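PDB 7CO3: AlgW protein from Pseudomonas aeruginosa, which probably acts as an HtrA-type serine endopeptidase of family S1C, cutting peptide bonds in proteins, and is captured here in complex with a tripeptide. Local coordinates for residues B[151-156]-B[208-213]; B[166-171]-B[235-240]; B[186-191]-B[221-226]; B[202-207]-B[215-220]. The protein carries 1 engineered substitution. One frame throughout, in Å; residues are numbered along the deposited sequence.

Overall arrangement
Starting from the N terminus, the chain reaches 151-156 at the end of the first barrel and closes contact 1 when it arrives at 208-213. Before that it lays down 166-171, 186-191 and 202-207, which pair in reverse order: of these three, contact 4 closes first, a hairpin with 215-220, then contact 3 with 221-226, then contact 2 with 235-240. Contact 4 thus sits within contact 3, and contact 3 within contact 2, while contact 1 crosses all three. Contact 1 joins the two barrels near the PDZ domain, contact 2 ties their linker to the second, and contact 3 joins the loop after strand 180-185 to that before strand 230-233. Contact 4 touches contacts 1 and 2.

Contact 1: residues B[151-156]-B[208-213]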
loop_
_atom_site.group_PDB
_atom_site.type_symbol
_atom_site.label_atom_id
_atom_site.label_comp_id
_atom_site.label_asym_id
_atom_site.label_seq_id
_atom_site.Cartn_x
_atom_site.Cartn_y
_atom_site.Cartn_z
ATOM N N GLU B 151 -13.990 -20.899 15.526
ATOM C CA GLU B 151 -12.787 -20.695 16.318
ATOM C C GLU B 151 -11.545 -20.626 15.446
ATOM O O GLU B 151 -10.479 -20.292 15.952
ATOM C CB GLU B 151 -12.680 -21.755 17.404
ATOM C CG GLU B 151 -13.969 -21.850 18.242
ATOM C CD GLU B 151 -13.720 -22.181 19.708
ATOM O OE1 GLU B 151 -12.893 -21.499 20.351
ATOM O OE2 GLU B 151 -14.381 -23.109 20.228
ATOM N N THR B 152 -11.651 -20.928 14.151
ATOM C CA THR B 152 -10.588 -20.572 13.217
ATOM C C THR B 152 -11.027 -19.541 12.192
ATOM O O THR B 152 -10.255 -19.253 11.279
ATOM C CB THR B 152 -10.066 -21.799 12.477
ATOM O OG1 THR B 152 -11.129 -22.342 11.697
ATOM C CG2 THR B 152 -9.524 -22.863 13.436
ATOM N N ASP B 153 -12.264 -19.043 12.286
ATOM C CA ASP B 153 -12.883 -18.185 11.261
ATOM C C ASP B 153 -12.898 -18.850 9.887
ATOM O O ASP B 153 -12.547 -18.228 8.875
ATOM C CB ASP B 153 -12.189 -16.815 11.192
ATOM C CG ASP B 153 -13.050 -15.739 10.498
ATOM O OD1 ASP B 153 -14.248 -15.997 10.211
ATOM O OD2 ASP B 153 -12.516 -14.637 10.215
ATOM N N LEU B 154 -13.339 -20.111 9.823
ATOM C CA LEU B 154 -13.464 -20.769 8.523
ATOM C C LEU B 154 -14.866 -21.323 8.315
ATOM O O LEU B 154 -15.598 -21.599 9.267
ATOM C CB LEU B 154 -12.410 -21.894 8.339
ATOM C CG LEU B 154 -10.947 -21.375 8.269
ATOM C CD1 LEU B 154 -9.904 -22.495 8.420
ATOM C CD2 LEU B 154 -10.715 -20.642 6.943
ATOM N N ALA B 155 -15.236 -21.484 7.055
ATOM C CA ALA B 155 -16.514 -22.095 6.738
ATOM C C ALA B 155 -16.374 -22.795 5.406
ATOM O O ALA B 155 -15.528 -22.437 4.589
ATOM C CB ALA B 155 -17.664 -21.080 6.704
ATOM N N VAL B 156 -17.171 -23.846 5.215
ATOM C CA VAL B 156 -17.157 -24.637 3.994
ATOM C C VAL B 156 -18.516 -24.526 3.340
ATOM O O VAL B 156 -19.547 -24.620 4.017
ATOM C CB VAL B 156 -16.803 -26.115 4.260
ATOM C CG1 VAL B 156 -16.843 -26.873 2.977
ATOM C CG2 VAL B 156 -15.436 -26.232 4.889
ATOM N N GLY B 208 -5.209 -11.926 18.715
ATOM C CA GLY B 208 -6.471 -11.776 19.426
ATOM C C GLY B 208 -7.689 -11.739 18.529
ATOM O O GLY B 208 -8.701 -11.134 18.893
ATOM N N LEU B 209 -7.611 -12.357 17.351
ATOM C CA LEU B 209 -8.748 -12.433 16.439
ATOM C C LEU B 209 -9.518 -13.736 16.564
ATOM O O LEU B 209 -10.750 -13.719 16.619
ATOM C CB LEU B 209 -8.268 -12.269 14.996
ATOM C CG LEU B 209 -7.542 -10.941 14.772
ATOM C CD1 LEU B 209 -7.019 -10.826 13.360
ATOM C CD2 LEU B 209 -8.490 -9.801 15.080
ATOM N N ASN B 210 -8.816 -14.869 16.595
ATOM C CA ASN B 210 -9.456 -16.176 16.656
ATOM C C ASN B 210 -8.816 -16.994 17.769
ATOM O O ASN B 210 -7.707 -16.693 18.228
ATOM C CB ASN B 210 -9.342 -16.926 15.324
ATOM C CG ASN B 210 -10.026 -16.203 14.192
ATOM O OD1 ASN B 210 -11.117 -15.660 14.356
ATOM N ND2 ASN B 210 -9.388 -16.191 13.034
ATOM N N THR B 211 -9.525 -18.033 18.210
ATOM C CA THR B 211 -8.976 -18.894 19.258
ATOM C C THR B 211 -7.728 -19.628 18.772
ATOM O O THR B 211 -6.711 -19.671 19.469
ATOM C CB THR B 211 -10.035 -19.884 19.751
ATOM O OG1 THR B 211 -11.064 -19.163 20.436
ATOM C CG2 THR B 211 -9.416 -20.871 20.731
ATOM N N TYR B 212 -7.776 -20.187 17.566
ATOM C CA TYR B 212 -6.647 -20.906 16.980
ATOM C C TYR B 212 -6.050 -20.081 15.836
ATOM O O TYR B 212 -6.581 -20.082 14.725
ATOM C CB TYR B 212 -7.089 -22.280 16.505
ATOM C CG TYR B 212 -7.795 -23.086 17.604
ATOM C CD1 TYR B 212 -7.061 -23.712 18.608
ATOM C CD2 TYR B 212 -9.181 -23.231 17.620
ATOM C CE1 TYR B 212 -7.688 -24.457 19.613
ATOM C CE2 TYR B 212 -9.825 -23.980 18.618
ATOM C CZ TYR B 212 -9.064 -24.589 19.608
ATOM O OH TYR B 212 -9.672 -25.319 20.602
ATOM N N GLU B 213 -4.935 -19.400 16.111
ATOM C CA GLU B 213 -4.306 -18.466 15.183
ATOM C C GLU B 213 -2.938 -18.977 14.770
ATOM O O GLU B 213 -2.159 -19.436 15.612
ATOM C CB GLU B 213 -4.122 -17.095 15.824
ATOM C CG GLU B 213 -5.389 -16.459 16.254
ATOM C CD GLU B 213 -5.176 -15.036 16.732
ATOM O OE1 GLU B 213 -4.086 -14.740 17.257
ATOM O OE2 GLU B 213 -6.098 -14.208 16.567
HETATM O O HOH W 1 -7.458 -18.681 12.332
#
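Glu151 and Tyr212 meet backbone to backbone: the N-H of Tyr212 points almost straight (171°) at Glu151 O, 3.1 Å from the nitrogen. Water 1 adds a second link, donating to Thr152 O at 3.0 Å and to Tyr212 O at 2.9 Å. Within 208-213, Glu213 OE2 turns back to take the N-H of Asn210 at 2.8 Å, bracing the loop from inside. Asp153 and Leu154 form a G1 beta bulge opposite Asp149, with Asp153 at positive phi. The place of Asp153 in the Thr-Asp-Leu sequence is consistent with the triad aspartate of HtrA proteases, and its OD1 accepts from the backbone N of His123. The Asn210 side chain lies against Asp153 CB. The partner segment probably corresponds to loop L3 of HtrA proteases, and Thr211 and Tyr212 both pack on helix 338-346 of the PDZ domain. Glu151 and Thr211 run side by side, pointing the same way, and the threonine OG1 donates to the anti lone pair of Glu151 OE1 at 3.0 Å; Arg374 forms a salt bridge with that oxygen. Thr211 CG2 lies over the centre of one face of the Tyr212 ring, while Glu151 CB touches Tyr212 CD2 at 3.8 Å.

Contact 2: residues B[166-171]-B[235-240]; sequences AMTLGR and AGNLIG
Leu169 and Leu238 form a single beta bridge, bonded through the residues flanking Leu169: Leu238 N donates to Thr168 O at 2.9 Å and Gly170 N donates to Leu238 O at 2.7 Å. The second bond comes from above the carbonyl plane, 38° out of it, and the touching parts of the two chains run 56° apart. Packing is tight at Met167 and at Gly170. The Met167 side chain crosses that of Leu238 at about a right angle, and its CG, anti to the backbone N (chi1 -175°), presses on Leu238 CB at 3.4 Å, closer than normal van der Waals contact. Ala230 and Met112 are also against Leu238, and Ala62 of helix 56-62 meets Met167. Gly170 brings bare backbone up to Asn237, its CA 3.6 Å from Asn237 CB, with no room for a side chain beside Ile239 and Leu238 O. The outer side is looser: Leu169 points away, its CD2 reaching Leu238 CD2 at 4.1 Å, and the side chain of Arg171 is poorly ordered. Here the linker between the two barrels of the trypsin-like fold lies against the start of strand 238-245. Gly236 O is buried without a polar partner in the model, so the contact leans on its two backbone bonds and on apolar packing.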
loop_
_atom_site.group_PDB
_atom_site.type_symbol
_atom_site.label_atom_id
_atom_site.label_comp_id
_atom_site.label_asym_id
_atom_site.label_seq_id
_atom_site.Cartn_x
_atom_site.Cartn_y
_atom_site.Cartn_z
ATOM N N ALA B 166 -10.262 -26.109 -10.003
ATOM C CA ALA B 166 -9.860 -26.218 -8.613
ATOM C C ALA B 166 -8.473 -25.607 -8.396
ATOM O O ALA B 166 -7.585 -25.691 -9.246
ATOM C CB ALA B 166 -9.894 -27.668 -8.134
ATOM N N MET B 167 -8.303 -24.992 -7.236
ATOM C CA MET B 167 -7.022 -24.435 -6.843
ATOM C C MET B 167 -5.997 -25.545 -6.631
ATOM O O MET B 167 -6.307 -26.596 -6.066
ATOM C CB MET B 167 -7.211 -23.650 -5.547
ATOM C CG MET B 167 -5.977 -22.948 -5.120
ATOM S SD MET B 167 -5.640 -21.567 -6.212
ATOM C CE MET B 167 -7.047 -20.552 -5.822
ATOM N N THR B 168 -4.770 -25.301 -7.079
ATOM C CA THR B 168 -3.635 -26.128 -6.687
ATOM C C THR B 168 -3.183 -25.704 -5.302
ATOM O O THR B 168 -3.309 -24.535 -4.928
ATOM C CB THR B 168 -2.469 -25.970 -7.664
ATOM O OG1 THR B 168 -2.914 -26.236 -8.991
ATOM C CG2 THR B 168 -1.354 -26.944 -7.333
ATOM N N LEU B 169 -2.638 -26.641 -4.543
ATOM C CA LEU B 169 -2.204 -26.342 -3.188
ATOM C C LEU B 169 -0.712 -26.056 -3.136
ATOM O O LEU B 169 0.091 -26.756 -3.750
ATOM C CB LEU B 169 -2.516 -27.509 -2.262
ATOM C CG LEU B 169 -3.978 -27.913 -2.157
ATOM C CD1 LEU B 169 -4.001 -29.152 -1.282
ATOM C CD2 LEU B 169 -4.869 -26.788 -1.558
ATOM N N GLY B 170 -0.344 -25.013 -2.397
ATOM C CA GLY B 170 1.039 -24.769 -2.049
ATOM C C GLY B 170 1.379 -25.435 -0.728
ATOM O O GLY B 170 0.615 -26.225 -0.173
ATOM N N ARG B 171 2.546 -25.101 -0.216
ATOM C CA ARG B 171 3.009 -25.631 1.061
ATOM C C ARG B 171 3.198 -24.458 2.013
ATOM O O ARG B 171 4.165 -23.705 1.888
ATOM C CB ARG B 171 4.290 -26.433 0.867
ATOM C CG ARG B 171 4.068 -27.704 0.039
ATOM C CD ARG B 171 5.390 -28.416 -0.250
ATOM N NE ARG B 171 5.951 -28.103 -1.563
ATOM C CZ ARG B 171 6.812 -27.114 -1.801
ATOM N NH1 ARG B 171 7.276 -26.913 -3.031
ATOM N NH2 ARG B 171 7.214 -26.324 -0.812
ATOM N N ALA B 235 3.928 -18.910 -8.037
ATOM C CA ALA B 235 3.527 -19.807 -9.121
ATOM C C ALA B 235 2.027 -20.038 -9.161
ATOM O O ALA B 235 1.549 -20.802 -10.007
ATOM C CB ALA B 235 4.261 -21.157 -9.012
ATOM N N GLY B 236 1.265 -19.393 -8.282
ATOM C CA GLY B 236 -0.177 -19.557 -8.307
ATOM C C GLY B 236 -0.725 -20.646 -7.404
ATOM O O GLY B 236 -1.912 -20.951 -7.503
ATOM N N ASN B 237 0.089 -21.255 -6.538
ATOM C CA ASN B 237 -0.423 -22.271 -5.643
ATOM C C ASN B 237 -0.939 -21.638 -4.372
ATOM O O ASN B 237 -0.349 -20.695 -3.861
ATOM C CB ASN B 237 0.635 -23.330 -5.301
ATOM C CG ASN B 237 1.306 -23.913 -6.528
ATOM O OD1 ASN B 237 0.679 -24.626 -7.298
ATOM N ND2 ASN B 237 2.584 -23.606 -6.714
ATOM N N LEU B 238 -1.998 -22.225 -3.824
ATOM C CA LEU B 238 -2.650 -21.685 -2.640
ATOM C C LEU B 238 -1.817 -21.892 -1.382
ATOM O O LEU B 238 -1.512 -23.030 -1.003
ATOM C CB LEU B 238 -4.009 -22.342 -2.449
ATOM C CG LEU B 238 -4.858 -21.873 -1.272
ATOM C CD1 LEU B 238 -5.324 -20.401 -1.476
ATOM C CD2 LEU B 238 -6.035 -22.847 -1.071
ATOM N N ILE B 239 -1.526 -20.791 -0.686
ATOM C CA ILE B 239 -0.859 -20.838 0.609
ATOM C C ILE B 239 -1.720 -20.331 1.754
ATOM O O ILE B 239 -1.356 -20.551 2.922
ATOM C CB ILE B 239 0.489 -20.079 0.574
ATOM C CG1 ILE B 239 0.289 -18.592 0.189
ATOM C CG2 ILE B 239 1.433 -20.756 -0.426
ATOM C CD1 ILE B 239 1.564 -17.762 0.325
ATOM N N GLY B 240 -2.848 -19.679 1.501
ATOM C CA GLY B 240 -3.619 -19.218 2.641
ATOM C C GLY B 240 -4.962 -18.662 2.218
ATOM O O GLY B 240 -5.262 -18.521 1.032
#

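Contact 3: residues B[186-191]-B[221-226]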
loop_
_atom_site.group_PDB
_atom_site.type_symbol
_atom_site.label_atom_id
_atom_site.label_comp_id
_atom_site.label_asym_id
_atom_site.label_seq_id
_atom_site.Cartn_x
_atom_site.Cartn_y
_atom_site.Cartn_z
ATOM N N ASN B 186 -12.313 -9.719 -3.880
ATOM C CA ASN B 186 -13.261 -8.733 -4.404
ATOM C C ASN B 186 -13.281 -7.485 -3.510
ATOM O O ASN B 186 -14.311 -7.181 -2.887
ATOM C CB ASN B 186 -14.671 -9.334 -4.523
ATOM C CG ASN B 186 -15.632 -8.448 -5.391
ATOM O OD1 ASN B 186 -15.215 -7.492 -6.060
ATOM N ND2 ASN B 186 -16.935 -8.767 -5.321
ATOM N N PRO B 187 -12.175 -6.736 -3.422
ATOM C CA PRO B 187 -12.143 -5.598 -2.485
ATOM C C PRO B 187 -13.177 -4.548 -2.853
ATOM O O PRO B 187 -13.320 -4.162 -4.011
ATOM C CB PRO B 187 -10.721 -5.050 -2.639
ATOM C CG PRO B 187 -10.290 -5.495 -3.967
ATOM C CD PRO B 187 -10.911 -6.849 -4.148
ATOM N N PHE B 188 -13.917 -4.108 -1.850
ATOM C CA PHE B 188 -14.981 -3.110 -1.979
ATOM C C PHE B 188 -16.016 -3.465 -3.049
ATOM O O PHE B 188 -16.783 -2.598 -3.446
ATOM C CB PHE B 188 -14.399 -1.715 -2.262
ATOM C CG PHE B 188 -13.357 -1.285 -1.268
ATOM C CD1 PHE B 188 -13.680 -1.139 0.067
ATOM C CD2 PHE B 188 -12.063 -1.028 -1.666
ATOM C CE1 PHE B 188 -12.713 -0.739 1.010
ATOM C CE2 PHE B 188 -11.072 -0.605 -0.726
ATOM C CZ PHE B 188 -11.410 -0.482 0.608
ATOM N N GLY B 189 -16.051 -4.719 -3.523
ATOM C CA GLY B 189 -16.976 -5.083 -4.592
ATOM C C GLY B 189 -16.619 -4.539 -5.954
ATOM O O GLY B 189 -17.497 -4.448 -6.821
ATOM N N VAL B 190 -15.358 -4.154 -6.175
ATOM C CA VAL B 190 -14.993 -3.602 -7.484
ATOM C C VAL B 190 -14.917 -4.683 -8.561
ATOM O O VAL B 190 -14.904 -4.371 -9.756
ATOM C CB VAL B 190 -13.660 -2.822 -7.407
ATOM C CG1 VAL B 190 -12.496 -3.769 -7.194
ATOM C CG2 VAL B 190 -13.427 -1.972 -8.656
ATOM N N GLY B 191 -14.918 -5.950 -8.175
ATOM C CA GLY B 191 -14.570 -7.028 -9.078
ATOM C C GLY B 191 -13.391 -7.821 -8.557
ATOM O O GLY B 191 -12.680 -7.410 -7.644
ATOM N N ALA B 221 -1.958 -5.716 -0.871
ATOM C CA ALA B 221 -3.062 -4.866 -0.411
ATOM C C ALA B 221 -4.291 -5.741 -0.233
ATOM O O ALA B 221 -4.675 -6.492 -1.136
ATOM C CB ALA B 221 -3.355 -3.717 -1.393
ATOM N N ILE B 222 -4.865 -5.682 0.962
ATOM C CA ILE B 222 -6.016 -6.480 1.329
ATOM C C ILE B 222 -7.003 -5.567 2.006
ATOM O O ILE B 222 -6.642 -4.860 2.949
ATOM C CB ILE B 222 -5.625 -7.672 2.226
ATOM C CG1 ILE B 222 -4.919 -8.736 1.391
ATOM C CG2 ILE B 222 -6.861 -8.264 2.897
ATOM C CD1 ILE B 222 -4.203 -9.752 2.285
ATOM N N ASN B 223 -8.226 -5.576 1.518
ATOM C CA ASN B 223 -9.289 -4.656 1.887
ATOM C C ASN B 223 -10.568 -5.389 2.234
ATOM O O ASN B 223 -10.713 -6.560 1.883
ATOM C CB ASN B 223 -9.565 -3.707 0.715
ATOM C CG ASN B 223 -8.497 -2.622 0.614
ATOM O OD1 ASN B 223 -8.477 -1.723 1.450
ATOM N ND2 ASN B 223 -7.634 -2.708 -0.389
ATOM N N PRO B 224 -11.522 -4.732 2.916
ATOM C CA PRO B 224 -12.873 -5.321 3.038
ATOM C C PRO B 224 -13.364 -5.782 1.684
ATOM O O PRO B 224 -13.207 -5.092 0.682
ATOM C CB PRO B 224 -13.727 -4.178 3.601
ATOM C CG PRO B 224 -12.705 -3.274 4.371
ATOM C CD PRO B 224 -11.427 -3.399 3.550
ATOM N N GLY B 225 -13.926 -6.989 1.641
ATOM C CA GLY B 225 -14.199 -7.673 0.391
ATOM C C GLY B 225 -13.200 -8.771 0.041
ATOM O O GLY B 225 -13.550 -9.662 -0.734
ATOM N N ASN B 226 -11.957 -8.727 0.572
ATOM C CA ASN B 226 -10.968 -9.791 0.309
ATOM C C ASN B 226 -11.196 -11.049 1.163
ATOM O O ASN B 226 -10.609 -12.104 0.871
ATOM C CB ASN B 226 -9.543 -9.289 0.566
ATOM C CG ASN B 226 -8.925 -8.585 -0.648
ATOM O OD1 ASN B 226 -8.891 -7.368 -0.695
ATOM N ND2 ASN B 226 -8.441 -9.344 -1.616
#
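Phe188 N donates to Pro224 O at 2.8 Å, nearly straight (173°) and in the carbonyl plane, and this bond sets the two loops against each other. Asn186 N makes only a weak bond to Gly225 O, which also accepts from Ser108 OG. Inside 221-226, Asn226 OD1 reaches back to accept from Asn223 N at 2.9 Å, and the backbone bond from Asn226 N to Asn223 O closes a type II turn. The turn leads directly into the position of the nucleophilic serine, engineered to alanine here; as in other trypsin-like proteases, Gly225 probably belongs to the oxyanion loop, and 186-191 probably to the loop called LD in HtrA enzymes. Gly225 lies tight against 186-191, its CA 3.3 Å from Asn186 O in a CA-H...O contact that leaves no room for a side chain. The Phe188 ring has Pro224 O over one face, and its CE1 touches Pro224 CD at 3.9 Å. The Asn223 amide crosses the ring obliquely, planes 40° apart, with OD1 3.3 Å from Phe188 CZ; that oxygen accepts from Ser252 N, and ND2 donates to Gln253 O of the second subunit. Phe246 of that subunit meets the Phe188 ring. Pro187 CB packs on Asn223 CB at 3.8 Å, and Ile255 of the second subunit on Pro187.

Contact 4: residues B[202-207]-B[215-220]; sequences TGRNQL and FIQTDA
Arg204 takes hold of Gln217 at the edge of its guanidinium group: NE and NH2 both donate to the single oxygen OE1, at 2.6 Å from NE and 2.9 Å from NH2. The guanidinium and amide planes are turned 52° apart. NE meets the oxygen nearly in line with its C=O bond, while NH2 comes from above the amide plane. Arg204 gets there by bending at chi2 (-77°), which swings CD round; Gln217 comes to meet it as an extended chain, its CG anti to the backbone N (chi1 -166°). The Phe215 ring has Arg204 O at its edge, 3.4 Å from CD2, and Leu207 CD1 approaches that same CD2 obliquely at 3.5 Å. Behind these groups the backbones of Arg204 and Phe215 form an antiparallel hydrogen-bonded pair: Arg204 N donates to Phe215 O at 2.8 Å, and Phe215 N returns a bond to Arg204 O at 2.9 Å. Gly203 and Arg204 both face Phe215, a G1 beta bulge, with the glycine at positive phi. The grip continues into the trimer. Arg204 NH2 also donates to Gln192 O of the third subunit, Gln217 NE2 to Thr193 OG1 of that subunit, and its Val190 packs on Leu207 and Gln217. This is the loop end of the beta hairpin between strands 193-204 and 215-218 of the second trypsin-like barrel, consistent with the meeting of loop L3 with loop LD of a neighbour known from other HtrA proteases.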
loop_
_atom_site.group_PDB
_atom_site.type_symbol
_atom_site.label_atom_id
_atom_site.label_comp_id
_atom_site.label_asym_id
_atom_site.label_seq_id
_atom_site.Cartn_x
_atom_site.Cartn_y
_atom_site.Cartn_z
ATOM N N THR B 202 5.383 -15.011 9.371
ATOM C CA THR B 202 4.528 -16.175 9.512
ATOM C C THR B 202 4.333 -16.487 10.995
ATOM O O THR B 202 5.041 -15.976 11.864
ATOM C CB THR B 202 5.093 -17.408 8.764
ATOM O OG1 THR B 202 6.260 -17.865 9.465
ATOM C CG2 THR B 202 5.495 -17.072 7.329
ATOM N N GLY B 203 3.335 -17.321 11.272
ATOM C CA GLY B 203 3.104 -17.793 12.633
ATOM C C GLY B 203 2.491 -16.755 13.543
ATOM O O GLY B 203 2.723 -16.800 14.753
ATOM N N ARG B 204 1.714 -15.801 12.993
ATOM C CA ARG B 204 1.162 -14.726 13.822
ATOM C C ARG B 204 -0.006 -15.271 14.635
ATOM O O ARG B 204 -1.138 -15.430 14.154
ATOM C CB ARG B 204 0.727 -13.541 12.967
ATOM C CG ARG B 204 1.910 -12.774 12.406
ATOM C CD ARG B 204 2.556 -11.876 13.442
ATOM N NE ARG B 204 3.266 -10.795 12.786
ATOM C CZ ARG B 204 4.578 -10.585 12.830
ATOM N NH1 ARG B 204 5.376 -11.402 13.499
ATOM N NH2 ARG B 204 5.101 -9.549 12.172
ATOM N N ASN B 205 0.299 -15.608 15.872
ATOM C CA ASN B 205 -0.683 -15.737 16.931
ATOM C C ASN B 205 -0.478 -14.513 17.801
ATOM O O ASN B 205 0.410 -13.694 17.531
ATOM C CB ASN B 205 -0.503 -17.063 17.665
ATOM C CG ASN B 205 0.963 -17.375 17.916
ATOM O OD1 ASN B 205 1.651 -16.614 18.589
ATOM N ND2 ASN B 205 1.453 -18.483 17.354
ATOM N N GLN B 206 -1.300 -14.362 18.828
ATOM C CA GLN B 206 -1.298 -13.210 19.728
ATOM C C GLN B 206 -1.965 -12.016 19.060
ATOM O O GLN B 206 -1.893 -10.906 19.604
ATOM C CB GLN B 206 0.101 -12.806 20.220
ATOM C CG GLN B 206 0.950 -13.983 20.721
ATOM C CD GLN B 206 2.300 -13.572 21.295
ATOM O OE1 GLN B 206 3.132 -12.964 20.614
ATOM N NE2 GLN B 206 2.527 -13.918 22.557
ATOM N N LEU B 207 -2.627 -12.205 17.908
ATOM C CA LEU B 207 -3.399 -11.131 17.282
ATOM C C LEU B 207 -4.719 -10.913 17.998
ATOM O O LEU B 207 -5.313 -9.840 17.883
ATOM C CB LEU B 207 -3.666 -11.465 15.815
ATOM C CG LEU B 207 -2.474 -11.433 14.866
ATOM C CD1 LEU B 207 -2.981 -11.385 13.452
ATOM C CD2 LEU B 207 -1.638 -10.233 15.178
ATOM N N PHE B 215 -1.401 -17.024 11.715
ATOM C CA PHE B 215 -1.531 -16.236 10.488
ATOM C C PHE B 215 -0.208 -16.063 9.750
ATOM O O PHE B 215 0.854 -15.883 10.342
ATOM C CB PHE B 215 -2.117 -14.849 10.786
ATOM C CG PHE B 215 -3.564 -14.858 11.172
ATOM C CD1 PHE B 215 -4.558 -15.115 10.226
ATOM C CD2 PHE B 215 -3.951 -14.599 12.469
ATOM C CE1 PHE B 215 -5.906 -15.129 10.588
ATOM C CE2 PHE B 215 -5.310 -14.618 12.831
ATOM C CZ PHE B 215 -6.274 -14.883 11.893
ATOM N N ILE B 216 -0.295 -16.160 8.456
ATOM C CA ILE B 216 0.641 -15.535 7.542
ATOM C C ILE B 216 0.311 -14.049 7.477
ATOM O O ILE B 216 -0.873 -13.672 7.419
ATOM C CB ILE B 216 0.536 -16.185 6.156
ATOM C CG1 ILE B 216 0.813 -17.695 6.261
ATOM C CG2 ILE B 216 1.538 -15.550 5.220
ATOM C CD1 ILE B 216 0.338 -18.505 5.002
ATOM N N GLN B 217 1.345 -13.208 7.518
ATOM C CA GLN B 217 1.223 -11.761 7.348
ATOM C C GLN B 217 1.720 -11.379 5.948
ATOM O O GLN B 217 2.703 -11.938 5.454
ATOM C CB GLN B 217 1.996 -11.021 8.449
ATOM C CG GLN B 217 1.675 -9.532 8.564
ATOM C CD GLN B 217 2.499 -8.820 9.619
ATOM O OE1 GLN B 217 2.634 -9.283 10.755
ATOM N NE2 GLN B 217 3.068 -7.666 9.236
ATOM N N THR B 218 1.043 -10.435 5.278
ATOM C CA THR B 218 1.475 -10.058 3.929
ATOM C C THR B 218 1.245 -8.575 3.711
ATOM O O THR B 218 0.306 -8.007 4.261
ATOM C CB THR B 218 0.725 -10.850 2.827
ATOM O OG1 THR B 218 1.177 -10.436 1.542
ATOM C CG2 THR B 218 -0.793 -10.611 2.910
ATOM N N ASP B 219 2.100 -7.940 2.894
ATOM C CA ASP B 219 1.801 -6.555 2.536
ATOM C C ASP B 219 1.070 -6.436 1.196
ATOM O O ASP B 219 0.812 -5.322 0.765
ATOM C CB ASP B 219 3.056 -5.675 2.583
ATOM C CG ASP B 219 4.125 -6.087 1.572
ATOM O OD1 ASP B 219 3.983 -7.150 0.922
ATOM O OD2 ASP B 219 5.126 -5.331 1.433
ATOM N N ALA B 220 0.662 -7.546 0.569
ATOM C CA ALA B 220 -0.249 -7.438 -0.577
ATOM C C ALA B 220 -1.538 -6.751 -0.130
ATOM O O ALA B 220 -2.114 -7.115 0.892
ATOM C CB ALA B 220 -0.541 -8.807 -1.169
#